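Local coordinates for PspGI restriction endonuclease (Pyrococcus sp. GI-H, PDB 3BM3), which probably cleaves DNA at specific sites as a type II restriction endonuclease, and is bound here to its substrate DNA in a base-flipped complex, at residues E25-E30 with K57-K62; N21-E26 with E65-Y70; A103-F108 with I157-K162. The protein carries 2 engineered substitutions. All blocks are in the same frame, centred on the assembly; numbering follows the deposited sequence.

Contact 1 (E25-E30 with K57-K62); sequences EEAITE and KMLEEK. With nucleotides of chain A.
Leu59 sets its CG anti to the backbone N (chi1 -175°), and this sends the branched tip from the flank of helix 52-80 toward helix 20-31. Lys62 also starts anti to its N but bends at chi2 (58°) and again at chi3, so that CB and CG stay beside Ala27 while CE reaches the Glu30 carboxylate. Leu59 CD1 presses on Ala27 CB at 3.4 Å, tighter than usual for two carbons. The same methyl lies 3.7 Å from Ile28 N, while both Leu59 methyls touch Ile28 CG1, each at 3.8 Å; the two branched chains cross obliquely. On the other flank of Ala27, Lys62 CG packs against its CB at 4.0 Å. The small side chain thus lets the backbones come to 5.7 Å between Ala27 CA and Lys62 CA, with the segments at 118° to each other. Glu30, extended beyond CG, crosses the Lys62 chain at about a right angle and rests OE2 on Lys62 CE at 3.6 Å. Lys62 NZ is salt-bridged to Glu65; Glu30 OE2, 4.6 Å from Lys62 NZ, makes no direct pair with it and would probably add only a general attraction. Glu60 points away from helix 20-31; its modelled conformer is bent at chi2 and ends at the adenine of DA6 of chain A and at Arg161. With apolar contact at its centre and no polar bond between the segments, the contact probably holds by close packing, the Glu30-Lys62 attraction adding to it at the exposed side.

Contact 2 (N21-E26 with E65-Y70); sequences NEIIEE and EIYKEY. With nucleotides of chain A.
The Tyr67 ring carries the adenine of DA6 of chain A over one face, DA6 C2 lying 3.6 Å above the ring plane and offset toward the rim, while Ile23 CD1 comes in at the ring edge. Tyr70 is met at its edge: Ile23 CD1 sits in its plane, 3.9 Å from Tyr70 CD2, and Glu26 OE1 lies near that plane at the hydroxyl end. Tyr70 OH donates to the syn lone pair of Glu26 OE1 at 2.9 Å, with carboxylate and ring planes 55° apart. Glu26 meets the phenol tip to tip because its CG is anti to the backbone N (chi1 -175°) and the rest is extended. Close to Glu30, the Glu26 charge is probably eased by this phenol. A phenylalanine in place of Tyr70 lacks the hydroxyl, and the Glu26 carboxylate would probably be less well held and its charge less well compensated. Ile66 packs against both Ile23 and Glu26: its CG2 meets Ile23 CG2 at 3.7 Å as the chains slide past each other, and its CD1 lies 3.7 Å from Glu26 CG. The Tyr67 hydroxyl bonds Glu71, one turn on. Helix 20-31 thus lies across helix 52-80, with Val2 and Leu5 of the N-terminal loop packed on Tyr70 and helix 85-115 lining Ile24 and Tyr67.

Contact 3 (A103-F108 with I157-K162); sequences AFEIIF and ITVKRK. With nucleotides of chain A.
Ala103 faces the adenine of DA6 of chain A, its CB 3.7 Å from DA6 N6. Phe104 has CG anti to the backbone N; its ring meets Val159 and the Lys160 carbonyl obliquely, the Phe104 and Val159 side chains crossing at a slant, and Phe104 CE2 reaches Lys160 O at 3.5 Å. The ring is also stacked with Phe192. Glu105, extended beyond CG, slides past Val159 and divides its carboxylate: OE1 bonds His121, while OE2 comes within 3.4 Å of C5' of DC4 of chain A. Phe108 closes the far end, its CZ 4.4 Å from Ile157 CD1, beside Phe139 and Phe250. At Arg161 and Lys162 backbone amides bind the DNA phosphates, joined by the Arg161 side chain. Arg161 N donates to OP1 of DC5 of chain A at 2.7 Å, and Lys162 N to OP1 of DA6 at 2.9 Å. Arg161 NH1 bonds the same DA6 OP1 at 3.0 Å, edge-on, while DA6 O4' lies over the centre of one guanidinium face; its NE is paired with Glu60. Lys160 NZ, near the DC4 phosphate, is salt-bridged to Glu169. A long helix packed on a mixed-sheet strand leading into a phosphate-binding segment is consistent with the PDDEXK nuclease fold of this family.

From the N terminus, helix 20-31 opens contacts 1 and 2. Contact 1 closes a loop through helix 33-38 onto helix 52-80 at residues 57-62; contact 2 starts one turn earlier and closes about two turns later, so its loop encloses that of contact 1. Contact 3 follows in series, closing a 48-residue loop that holds short strands and helix 144-149, and joins helix 85-115 to strand 155-160. The first two tie the N-terminal helix to helix 52-80, the third ties the next helix to the sheet. Ile24 packs on Ile106 and Ile107, and Leu59 on Ile107, bridging the groups. Glu60 OE2 pairs with Arg161 NE at 2.8 Å beside the bound DA6.

Contact 1 (E25-E30 with K57-K62)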
loop_
_atom_site.group_PDB
_atom_site.type_symbol
_atom_site.label_atom_id
_atom_site.label_comp_id
_atom_site.label_asym_id
_atom_site.label_seq_id
_atom_site.Cartn_x
_atom_site.Cartn_y
_atom_site.Cartn_z
ATOM N N GLU C 25 1.089 -0.794 26.890
ATOM C CA GLU C 25 1.563 -0.961 28.290
ATOM C C GLU C 25 0.433 -1.445 29.179
ATOM O O GLU C 25 0.638 -2.327 30.011
ATOM C CB GLU C 25 2.196 0.309 28.842
ATOM C CG GLU C 25 3.531 0.720 28.188
ATOM C CD GLU C 25 4.628 -0.372 28.250
ATOM O OE1 GLU C 25 4.668 -1.158 29.228
ATOM O OE2 GLU C 25 5.453 -0.437 27.308
ATOM N N GLU C 26 -0.762 -0.893 28.991
ATOM C CA GLU C 26 -1.928 -1.331 29.741
ATOM C C GLU C 26 -2.196 -2.815 29.506
ATOM O O GLU C 26 -2.446 -3.579 30.457
ATOM C CB GLU C 26 -3.141 -0.523 29.340
ATOM C CG GLU C 26 -4.351 -0.830 30.139
ATOM C CD GLU C 26 -5.412 0.245 29.996
ATOM O OE1 GLU C 26 -5.186 1.257 29.251
ATOM O OE2 GLU C 26 -6.466 0.050 30.644
ATOM N N ALA C 27 -2.135 -3.209 28.240
ATOM C CA ALA C 27 -2.346 -4.594 27.836
ATOM C C ALA C 27 -1.274 -5.491 28.444
ATOM O O ALA C 27 -1.582 -6.580 28.887
ATOM C CB ALA C 27 -2.328 -4.736 26.324
ATOM N N ILE C 28 -0.021 -5.044 28.384
ATOM C CA ILE C 28 1.097 -5.803 28.968
ATOM C C ILE C 28 0.821 -6.100 30.442
ATOM O O ILE C 28 1.023 -7.238 30.920
ATOM C CB ILE C 28 2.418 -5.060 28.797
ATOM C CG1 ILE C 28 2.900 -5.196 27.349
ATOM C CG2 ILE C 28 3.460 -5.561 29.811
ATOM C CD1 ILE C 28 4.010 -4.270 26.957
ATOM N N THR C 29 0.371 -5.079 31.162
ATOM C CA THR C 29 0.057 -5.214 32.581
ATOM C C THR C 29 -1.079 -6.209 32.774
ATOM O O THR C 29 -0.950 -7.192 33.516
ATOM C CB THR C 29 -0.312 -3.858 33.178
ATOM O OG1 THR C 29 0.842 -3.017 33.108
ATOM C CG2 THR C 29 -0.738 -3.997 34.632
ATOM N N GLU C 30 -2.169 -5.966 32.061
ATOM C CA GLU C 30 -3.354 -6.803 32.145
ATOM C C GLU C 30 -3.101 -8.274 31.863
ATOM O O GLU C 30 -3.597 -9.128 32.606
ATOM C CB GLU C 30 -4.465 -6.248 31.255
ATOM C CG GLU C 30 -5.023 -4.955 31.839
ATOM C CD GLU C 30 -6.189 -4.383 31.056
ATOM O OE1 GLU C 30 -6.547 -3.203 31.317
ATOM O OE2 GLU C 30 -6.772 -5.107 30.219
ATOM N N LYS C 57 0.383 -11.985 19.209
ATOM C CA LYS C 57 -1.009 -12.039 18.807
ATOM C C LYS C 57 -1.915 -11.727 19.999
ATOM O O LYS C 57 -2.884 -10.983 19.863
ATOM C CB LYS C 57 -1.340 -13.401 18.214
ATOM C CG LYS C 57 -2.726 -13.515 17.598
ATOM C CD LYS C 57 -2.789 -14.674 16.605
ATOM C CE LYS C 57 -4.196 -14.961 16.072
ATOM N NZ LYS C 57 -4.417 -14.443 14.673
HETATM N N MSE C 58 -1.597 -12.315 21.149
HETATM C CA MSE C 58 -2.383 -12.112 22.365
HETATM C C MSE C 58 -2.333 -10.651 22.797
HETATM O O MSE C 58 -3.360 -10.071 23.152
HETATM C CB MSE C 58 -1.903 -13.056 23.485
HETATM C CG MSE C 58 -1.445 -12.365 24.745
HETATM SE SE MSE C 58 -1.569 -13.542 26.268
HETATM C CE MSE C 58 -3.496 -13.873 26.241
ATOM N N LEU C 59 -1.135 -10.068 22.761
ATOM C CA LEU C 59 -0.925 -8.698 23.161
ATOM C C LEU C 59 -1.622 -7.747 22.185
ATOM O O LEU C 59 -2.268 -6.763 22.594
ATOM C CB LEU C 59 0.587 -8.387 23.236
ATOM C CG LEU C 59 0.973 -7.004 23.766
ATOM C CD1 LEU C 59 0.228 -6.635 25.049
ATOM C CD2 LEU C 59 2.486 -6.941 23.984
ATOM N N GLU C 60 -1.484 -8.054 20.912
ATOM C CA GLU C 60 -2.139 -7.288 19.886
ATOM C C GLU C 60 -3.657 -7.268 20.116
ATOM O O GLU C 60 -4.286 -6.214 20.107
ATOM C CB GLU C 60 -1.778 -7.876 18.531
ATOM C CG GLU C 60 -2.092 -6.997 17.406
ATOM C CD GLU C 60 -3.483 -7.203 16.888
ATOM O OE1 GLU C 60 -4.195 -8.111 17.364
ATOM O OE2 GLU C 60 -3.844 -6.441 15.997
ATOM N N GLU C 61 -4.224 -8.442 20.372
ATOM C CA GLU C 61 -5.670 -8.580 20.533
ATOM C C GLU C 61 -6.145 -7.816 21.765
ATOM O O GLU C 61 -7.142 -7.088 21.708
ATOM C CB GLU C 61 -6.059 -10.061 20.616
ATOM C CG GLU C 61 -5.898 -10.762 19.307
ATOM C CD GLU C 61 -5.982 -12.261 19.382
ATOM O OE1 GLU C 61 -5.772 -12.859 20.473
ATOM O OE2 GLU C 61 -6.266 -12.851 18.314
ATOM N N LYS C 62 -5.416 -7.933 22.869
ATOM C CA LYS C 62 -5.782 -7.255 24.103
ATOM C C LYS C 62 -5.697 -5.751 23.955
ATOM O O LYS C 62 -6.618 -5.034 24.378
ATOM C CB LYS C 62 -4.928 -7.715 25.283
ATOM C CG LYS C 62 -5.437 -7.237 26.613
ATOM C CD LYS C 62 -6.893 -7.735 26.842
ATOM C CE LYS C 62 -7.229 -8.128 28.252
ATOM N NZ LYS C 62 -8.504 -8.923 28.243
ATOM P P DA A 6 -4.783 -3.978 9.301
ATOM O OP1 DA A 6 -3.639 -4.929 9.219
ATOM O OP2 DA A 6 -6.173 -4.509 9.256
ATOM O "O5'" DA A 6 -4.564 -3.134 10.630
ATOM C "C5'" DA A 6 -5.605 -2.313 11.137
ATOM C "C4'" DA A 6 -6.444 -3.117 12.094
ATOM O "O4'" DA A 6 -5.734 -3.350 13.335
ATOM C "C3'" DA A 6 -7.765 -2.453 12.479
ATOM O "O3'" DA A 6 -8.804 -3.403 12.284
ATOM C "C2'" DA A 6 -7.593 -2.128 13.953
ATOM C "C1'" DA A 6 -6.666 -3.236 14.392
ATOM N N9 DA A 6 -5.925 -2.995 15.631
ATOM C C8 DA A 6 -5.154 -3.913 16.295
ATOM N N7 DA A 6 -4.611 -3.452 17.393
ATOM C C5 DA A 6 -5.048 -2.138 17.456
ATOM C C6 DA A 6 -4.821 -1.118 18.392
ATOM N N6 DA A 6 -4.063 -1.271 19.482
ATOM N N1 DA A 6 -5.408 0.078 18.171
ATOM C C2 DA A 6 -6.169 0.224 17.078
ATOM N N3 DA A 6 -6.457 -0.661 16.126
ATOM C C4 DA A 6 -5.858 -1.839 16.376
#

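Contact 2 (N21-E26 with E65-Y70)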
loop_
_atom_site.group_PDB
_atom_site.type_symbol
_atom_site.label_atom_id
_atom_site.label_comp_id
_atom_site.label_asym_id
_atom_site.label_seq_id
_atom_site.Cartn_x
_atom_site.Cartn_y
_atom_site.Cartn_z
ATOM N N ASN C 21 1.158 3.320 22.507
ATOM C CA ASN C 21 2.182 2.890 23.469
ATOM C C ASN C 21 1.567 2.694 24.852
ATOM O O ASN C 21 1.826 1.690 25.530
ATOM C CB ASN C 21 3.379 3.856 23.478
ATOM C CG ASN C 21 3.046 5.249 24.017
ATOM O OD1 ASN C 21 1.982 5.814 23.777
ATOM N ND2 ASN C 21 3.988 5.814 24.747
ATOM N N GLU C 22 0.710 3.630 25.263
ATOM C CA GLU C 22 0.056 3.532 26.563
ATOM C C GLU C 22 -0.893 2.351 26.636
ATOM O O GLU C 22 -0.940 1.641 27.647
ATOM C CB GLU C 22 -0.662 4.847 26.903
ATOM C CG GLU C 22 0.329 5.990 27.050
ATOM C CD GLU C 22 -0.277 7.328 27.400
ATOM O OE1 GLU C 22 -1.479 7.390 27.771
ATOM O OE2 GLU C 22 0.485 8.329 27.308
ATOM N N ILE C 23 -1.626 2.124 25.552
ATOM C CA ILE C 23 -2.557 1.029 25.491
ATOM C C ILE C 23 -1.813 -0.293 25.522
ATOM O O ILE C 23 -2.240 -1.217 26.194
ATOM C CB ILE C 23 -3.452 1.131 24.250
ATOM C CG1 ILE C 23 -4.336 2.398 24.362
ATOM C CG2 ILE C 23 -4.289 -0.108 24.101
ATOM C CD1 ILE C 23 -5.267 2.619 23.176
ATOM N N ILE C 24 -0.690 -0.366 24.812
ATOM C CA ILE C 24 0.124 -1.579 24.800
ATOM C C ILE C 24 0.641 -1.852 26.218
ATOM O O ILE C 24 0.624 -3.007 26.710
ATOM C CB ILE C 24 1.280 -1.463 23.788
ATOM C CG1 ILE C 24 0.741 -1.533 22.342
ATOM C CG2 ILE C 24 2.348 -2.596 23.980
ATOM C CD1 ILE C 24 0.330 -2.906 21.906
ATOM N N GLU C 25 1.089 -0.794 26.890
ATOM C CA GLU C 25 1.563 -0.961 28.290
ATOM C C GLU C 25 0.433 -1.445 29.179
ATOM O O GLU C 25 0.638 -2.327 30.011
ATOM C CB GLU C 25 2.196 0.309 28.842
ATOM C CG GLU C 25 3.531 0.720 28.188
ATOM C CD GLU C 25 4.628 -0.372 28.250
ATOM O OE1 GLU C 25 4.668 -1.158 29.228
ATOM O OE2 GLU C 25 5.453 -0.437 27.308
ATOM N N GLU C 26 -0.762 -0.893 28.991
ATOM C CA GLU C 26 -1.928 -1.331 29.741
ATOM C C GLU C 26 -2.196 -2.815 29.506
ATOM O O GLU C 26 -2.446 -3.579 30.457
ATOM C CB GLU C 26 -3.141 -0.523 29.340
ATOM C CG GLU C 26 -4.351 -0.830 30.139
ATOM C CD GLU C 26 -5.412 0.245 29.996
ATOM O OE1 GLU C 26 -5.186 1.257 29.251
ATOM O OE2 GLU C 26 -6.466 0.050 30.644
ATOM N N GLU C 65 -8.666 -4.662 22.021
ATOM C CA GLU C 65 -9.830 -4.620 22.882
ATOM C C GLU C 65 -9.857 -3.363 23.769
ATOM O O GLU C 65 -10.904 -2.711 23.909
ATOM C CB GLU C 65 -9.908 -5.900 23.721
ATOM C CG GLU C 65 -10.760 -5.816 24.926
ATOM C CD GLU C 65 -10.305 -6.821 25.977
ATOM O OE1 GLU C 65 -9.895 -7.938 25.576
ATOM O OE2 GLU C 65 -10.329 -6.456 27.180
ATOM N N ILE C 66 -8.723 -2.989 24.341
ATOM C CA ILE C 66 -8.641 -1.788 25.138
ATOM C C ILE C 66 -8.919 -0.567 24.280
ATOM O O ILE C 66 -9.730 0.303 24.654
ATOM C CB ILE C 66 -7.269 -1.672 25.842
ATOM C CG1 ILE C 66 -7.206 -2.753 26.924
ATOM C CG2 ILE C 66 -7.080 -0.324 26.489
ATOM C CD1 ILE C 66 -5.807 -2.991 27.456
ATOM N N TYR C 67 -8.248 -0.510 23.140
ATOM C CA TYR C 67 -8.490 0.560 22.187
ATOM C C TYR C 67 -10.007 0.675 21.937
ATOM O O TYR C 67 -10.577 1.746 21.958
ATOM C CB TYR C 67 -7.774 0.269 20.865
ATOM C CG TYR C 67 -8.283 1.207 19.828
ATOM C CD1 TYR C 67 -7.786 2.495 19.753
ATOM C CD2 TYR C 67 -9.343 0.834 19.002
ATOM C CE1 TYR C 67 -8.327 3.385 18.833
ATOM C CE2 TYR C 67 -9.870 1.682 18.102
ATOM C CZ TYR C 67 -9.372 2.961 18.029
ATOM O OH TYR C 67 -9.943 3.818 17.157
ATOM N N LYS C 68 -10.656 -0.439 21.650
ATOM C CA LYS C 68 -12.083 -0.348 21.289
ATOM C C LYS C 68 -12.940 0.166 22.423
ATOM O O LYS C 68 -13.935 0.843 22.195
ATOM C CB LYS C 68 -12.600 -1.675 20.794
ATOM C CG LYS C 68 -12.048 -2.004 19.432
ATOM C CD LYS C 68 -12.734 -3.190 18.801
ATOM C CE LYS C 68 -12.381 -4.479 19.496
ATOM N NZ LYS C 68 -12.823 -5.659 18.702
ATOM N N GLU C 69 -12.573 -0.173 23.653
ATOM C CA GLU C 69 -13.274 0.354 24.808
ATOM C C GLU C 69 -13.127 1.852 24.872
ATOM O O GLU C 69 -14.085 2.566 25.149
ATOM C CB GLU C 69 -12.739 -0.261 26.099
ATOM C CG GLU C 69 -13.020 -1.757 26.236
ATOM C CD GLU C 69 -12.410 -2.349 27.511
ATOM O OE1 GLU C 69 -12.780 -1.883 28.608
ATOM O OE2 GLU C 69 -11.575 -3.296 27.424
ATOM N N TYR C 70 -11.924 2.338 24.629
ATOM C CA TYR C 70 -11.700 3.782 24.586
ATOM C C TYR C 70 -12.433 4.418 23.417
ATOM O O TYR C 70 -13.049 5.462 23.557
ATOM C CB TYR C 70 -10.227 4.099 24.492
ATOM C CG TYR C 70 -9.448 3.844 25.761
ATOM C CD1 TYR C 70 -10.017 4.030 27.019
ATOM C CD2 TYR C 70 -8.120 3.430 25.714
ATOM C CE1 TYR C 70 -9.289 3.797 28.171
ATOM C CE2 TYR C 70 -7.399 3.198 26.857
ATOM C CZ TYR C 70 -7.974 3.406 28.081
ATOM O OH TYR C 70 -7.280 3.195 29.255
ATOM P P DA A 6 -4.783 -3.978 9.301
ATOM O OP1 DA A 6 -3.639 -4.929 9.219
ATOM O OP2 DA A 6 -6.173 -4.509 9.256
ATOM O "O5'" DA A 6 -4.564 -3.134 10.630
ATOM C "C5'" DA A 6 -5.605 -2.313 11.137
ATOM C "C4'" DA A 6 -6.444 -3.117 12.094
ATOM O "O4'" DA A 6 -5.734 -3.350 13.335
ATOM C "C3'" DA A 6 -7.765 -2.453 12.479
ATOM O "O3'" DA A 6 -8.804 -3.403 12.284
ATOM C "C2'" DA A 6 -7.593 -2.128 13.953
ATOM C "C1'" DA A 6 -6.666 -3.236 14.392
ATOM N N9 DA A 6 -5.925 -2.995 15.631
ATOM C C8 DA A 6 -5.154 -3.913 16.295
ATOM N N7 DA A 6 -4.611 -3.452 17.393
ATOM C C5 DA A 6 -5.048 -2.138 17.456
ATOM C C6 DA A 6 -4.821 -1.118 18.392
ATOM N N6 DA A 6 -4.063 -1.271 19.482
ATOM N N1 DA A 6 -5.408 0.078 18.171
ATOM C C2 DA A 6 -6.169 0.224 17.078
ATOM N N3 DA A 6 -6.457 -0.661 16.126
ATOM C C4 DA A 6 -5.858 -1.839 16.376
#

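Contact 3 (A103-F108 with I157-K162)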
loop_
_atom_site.group_PDB
_atom_site.type_symbol
_atom_site.label_atom_id
_atom_site.label_comp_id
_atom_site.label_asym_id
_atom_site.label_seq_id
_atom_site.Cartn_x
_atom_site.Cartn_y
_atom_site.Cartn_z
ATOM N N ALA C 103 0.812 -0.648 16.762
ATOM C CA ALA C 103 0.732 -1.624 17.848
ATOM C C ALA C 103 1.640 -2.819 17.559
ATOM O O ALA C 103 2.415 -3.265 18.429
ATOM C CB ALA C 103 -0.709 -2.072 18.061
ATOM N N PHE C 104 1.613 -3.294 16.318
ATOM C CA PHE C 104 2.412 -4.446 15.959
ATOM C C PHE C 104 3.915 -4.128 16.060
ATOM O O PHE C 104 4.687 -4.884 16.631
ATOM C CB PHE C 104 2.026 -4.961 14.588
ATOM C CG PHE C 104 2.779 -6.162 14.172
ATOM C CD1 PHE C 104 2.849 -7.265 15.009
ATOM C CD2 PHE C 104 3.431 -6.197 12.966
ATOM C CE1 PHE C 104 3.554 -8.408 14.602
ATOM C CE2 PHE C 104 4.135 -7.350 12.570
ATOM C CZ PHE C 104 4.191 -8.438 13.413
ATOM N N GLU C 105 4.281 -2.927 15.635
ATOM C CA GLU C 105 5.651 -2.488 15.678
ATOM C C GLU C 105 6.103 -2.352 17.117
ATOM O O GLU C 105 7.193 -2.784 17.481
ATOM C CB GLU C 105 5.806 -1.198 14.882
ATOM C CG GLU C 105 5.518 -1.517 13.398
ATOM C CD GLU C 105 5.597 -0.377 12.385
ATOM O OE1 GLU C 105 6.528 0.457 12.473
ATOM O OE2 GLU C 105 4.766 -0.401 11.429
ATOM N N ILE C 106 5.240 -1.815 17.979
ATOM C CA ILE C 106 5.597 -1.743 19.399
ATOM C C ILE C 106 5.800 -3.110 20.044
ATOM O O ILE C 106 6.773 -3.341 20.758
ATOM C CB ILE C 106 4.574 -0.949 20.195
ATOM C CG1 ILE C 106 4.604 0.508 19.713
ATOM C CG2 ILE C 106 4.868 -1.088 21.691
ATOM C CD1 ILE C 106 3.444 1.374 20.185
ATOM N N ILE C 107 4.863 -4.003 19.773
ATOM C CA ILE C 107 4.940 -5.362 20.248
ATOM C C ILE C 107 6.251 -6.002 19.802
ATOM O O ILE C 107 6.952 -6.614 20.599
ATOM C CB ILE C 107 3.713 -6.115 19.745
ATOM C CG1 ILE C 107 2.481 -5.556 20.487
ATOM C CG2 ILE C 107 3.885 -7.598 19.967
ATOM C CD1 ILE C 107 1.152 -6.090 19.919
ATOM N N PHE C 108 6.611 -5.800 18.540
ATOM C CA PHE C 108 7.850 -6.315 18.006
ATOM C C PHE C 108 9.028 -5.806 18.841
ATOM O O PHE C 108 9.918 -6.598 19.192
ATOM C CB PHE C 108 7.997 -5.929 16.536
ATOM C CG PHE C 108 9.049 -6.712 15.816
ATOM C CD1 PHE C 108 8.762 -7.976 15.332
ATOM C CD2 PHE C 108 10.332 -6.188 15.613
ATOM C CE1 PHE C 108 9.740 -8.708 14.669
ATOM C CE2 PHE C 108 11.290 -6.920 14.935
ATOM C CZ PHE C 108 10.973 -8.166 14.467
ATOM N N ILE C 157 14.607 -4.640 8.598
ATOM C CA ILE C 157 13.385 -5.398 8.765
ATOM C C ILE C 157 12.209 -4.507 8.484
ATOM O O ILE C 157 12.087 -3.428 9.096
ATOM C CB ILE C 157 13.235 -5.958 10.163
ATOM C CG1 ILE C 157 14.480 -6.762 10.543
ATOM C CG2 ILE C 157 11.988 -6.859 10.195
ATOM C CD1 ILE C 157 14.452 -7.421 11.937
ATOM N N THR C 158 11.378 -4.930 7.543
ATOM C CA THR C 158 10.137 -4.250 7.239
ATOM C C THR C 158 9.048 -5.100 7.878
ATOM O O THR C 158 9.093 -6.328 7.814
ATOM C CB THR C 158 9.933 -4.070 5.713
ATOM O OG1 THR C 158 10.960 -3.212 5.193
ATOM C CG2 THR C 158 8.570 -3.441 5.437
ATOM N N VAL C 159 8.105 -4.446 8.551
ATOM C CA VAL C 159 7.115 -5.118 9.309
ATOM C C VAL C 159 5.751 -4.594 8.867
ATOM O O VAL C 159 5.569 -3.389 8.747
ATOM C CB VAL C 159 7.354 -4.839 10.771
ATOM C CG1 VAL C 159 6.189 -5.237 11.602
ATOM C CG2 VAL C 159 8.631 -5.549 11.227
ATOM N N LYS C 160 4.842 -5.508 8.571
ATOM C CA LYS C 160 3.445 -5.180 8.265
ATOM C C LYS C 160 2.503 -6.085 9.018
ATOM O O LYS C 160 2.863 -7.206 9.302
ATOM C CB LYS C 160 3.166 -5.276 6.764
ATOM C CG LYS C 160 3.917 -4.231 5.992
ATOM C CD LYS C 160 3.530 -4.191 4.569
ATOM C CE LYS C 160 4.466 -3.274 3.813
ATOM N NZ LYS C 160 4.413 -1.908 4.291
ATOM N N ARG C 161 1.319 -5.577 9.350
ATOM C CA ARG C 161 0.301 -6.377 9.998
ATOM C C ARG C 161 -0.369 -7.143 8.861
ATOM O O ARG C 161 0.222 -8.104 8.341
ATOM C CB ARG C 161 -0.624 -5.499 10.813
ATOM C CG ARG C 161 -1.625 -6.245 11.641
ATOM C CD ARG C 161 -2.415 -5.256 12.444
ATOM N NE ARG C 161 -3.438 -5.899 13.253
ATOM C CZ ARG C 161 -4.603 -6.370 12.806
ATOM N NH1 ARG C 161 -4.906 -6.366 11.508
ATOM N NH2 ARG C 161 -5.459 -6.934 13.646
ATOM N N LYS C 162 -1.585 -6.784 8.487
ATOM C CA LYS C 162 -2.107 -7.322 7.234
ATOM C C LYS C 162 -1.329 -6.713 6.063
ATOM O O LYS C 162 -0.924 -5.561 6.100
ATOM C CB LYS C 162 -3.593 -7.134 7.096
ATOM C CG LYS C 162 -4.306 -8.039 8.063
ATOM C CD LYS C 162 -5.790 -7.773 8.127
ATOM C CE LYS C 162 -6.510 -8.831 9.018
ATOM N NZ LYS C 162 -7.982 -8.656 9.136
ATOM P P DA A 6 -4.783 -3.978 9.301
ATOM O OP1 DA A 6 -3.639 -4.929 9.219
ATOM O OP2 DA A 6 -6.173 -4.509 9.256
ATOM O "O5'" DA A 6 -4.564 -3.134 10.630
ATOM C "C5'" DA A 6 -5.605 -2.313 11.137
ATOM C "C4'" DA A 6 -6.444 -3.117 12.094
ATOM O "O4'" DA A 6 -5.734 -3.350 13.335
ATOM C "C3'" DA A 6 -7.765 -2.453 12.479
ATOM O "O3'" DA A 6 -8.804 -3.403 12.284
ATOM C "C2'" DA A 6 -7.593 -2.128 13.953
ATOM C "C1'" DA A 6 -6.666 -3.236 14.392
ATOM N N9 DA A 6 -5.925 -2.995 15.631
ATOM C C8 DA A 6 -5.154 -3.913 16.295
ATOM N N7 DA A 6 -4.611 -3.452 17.393
ATOM C C5 DA A 6 -5.048 -2.138 17.456
ATOM C C6 DA A 6 -4.821 -1.118 18.392
ATOM N N6 DA A 6 -4.063 -1.271 19.482
ATOM N N1 DA A 6 -5.408 0.078 18.171
ATOM C C2 DA A 6 -6.169 0.224 17.078
ATOM N N3 DA A 6 -6.457 -0.661 16.126
ATOM C C4 DA A 6 -5.858 -1.839 16.376
ATOM P P DC A 5 0.898 -1.805 8.622
ATOM O OP1 DC A 5 1.041 -2.910 9.586
ATOM O OP2 DC A 5 1.656 -1.823 7.343
ATOM O "O5'" DC A 5 -0.649 -1.669 8.276
ATOM C "C5'" DC A 5 -1.593 -1.523 9.323
ATOM C "C4'" DC A 5 -2.964 -1.298 8.736
ATOM O "O4'" DC A 5 -2.910 -0.076 7.978
ATOM C "C3'" DC A 5 -3.396 -2.398 7.766
ATOM O "O3'" DC A 5 -4.674 -2.890 8.140
ATOM C "C2'" DC A 5 -3.460 -1.722 6.409
ATOM C "C1'" DC A 5 -3.577 -0.249 6.742
ATOM N N1 DC A 5 -2.916 0.605 5.753
ATOM C C2 DC A 5 -3.608 1.694 5.232
ATOM O O2 DC A 5 -4.730 1.961 5.691
ATOM N N3 DC A 5 -3.038 2.435 4.254
ATOM C C4 DC A 5 -1.810 2.128 3.817
ATOM N N4 DC A 5 -1.294 2.860 2.828
ATOM C C5 DC A 5 -1.063 1.052 4.372
ATOM C C6 DC A 5 -1.646 0.323 5.326
ATOM P P DC A 4 5.013 1.687 6.693
ATOM O OP1 DC A 4 5.985 0.763 7.329
ATOM O OP2 DC A 4 4.779 1.616 5.227
ATOM O "O5'" DC A 4 3.627 1.483 7.448
ATOM C "C5'" DC A 4 3.580 1.514 8.869
ATOM C "C4'" DC A 4 2.162 1.744 9.330
ATOM O "O4'" DC A 4 1.700 3.038 8.920
ATOM C "C3'" DC A 4 1.163 0.792 8.703
ATOM O "O3'" DC A 4 1.216 -0.445 9.397
ATOM C "C2'" DC A 4 -0.148 1.525 8.929
ATOM C "C1'" DC A 4 0.270 2.993 8.820
ATOM N N1 DC A 4 -0.100 3.653 7.564
ATOM C C2 DC A 4 -1.227 4.475 7.544
ATOM O O2 DC A 4 -1.915 4.565 8.573
ATOM N N3 DC A 4 -1.537 5.140 6.410
ATOM C C4 DC A 4 -0.776 4.995 5.321
ATOM N N4 DC A 4 -1.097 5.690 4.230
ATOM C C5 DC A 4 0.358 4.134 5.306
ATOM C C6 DC A 4 0.655 3.489 6.437
#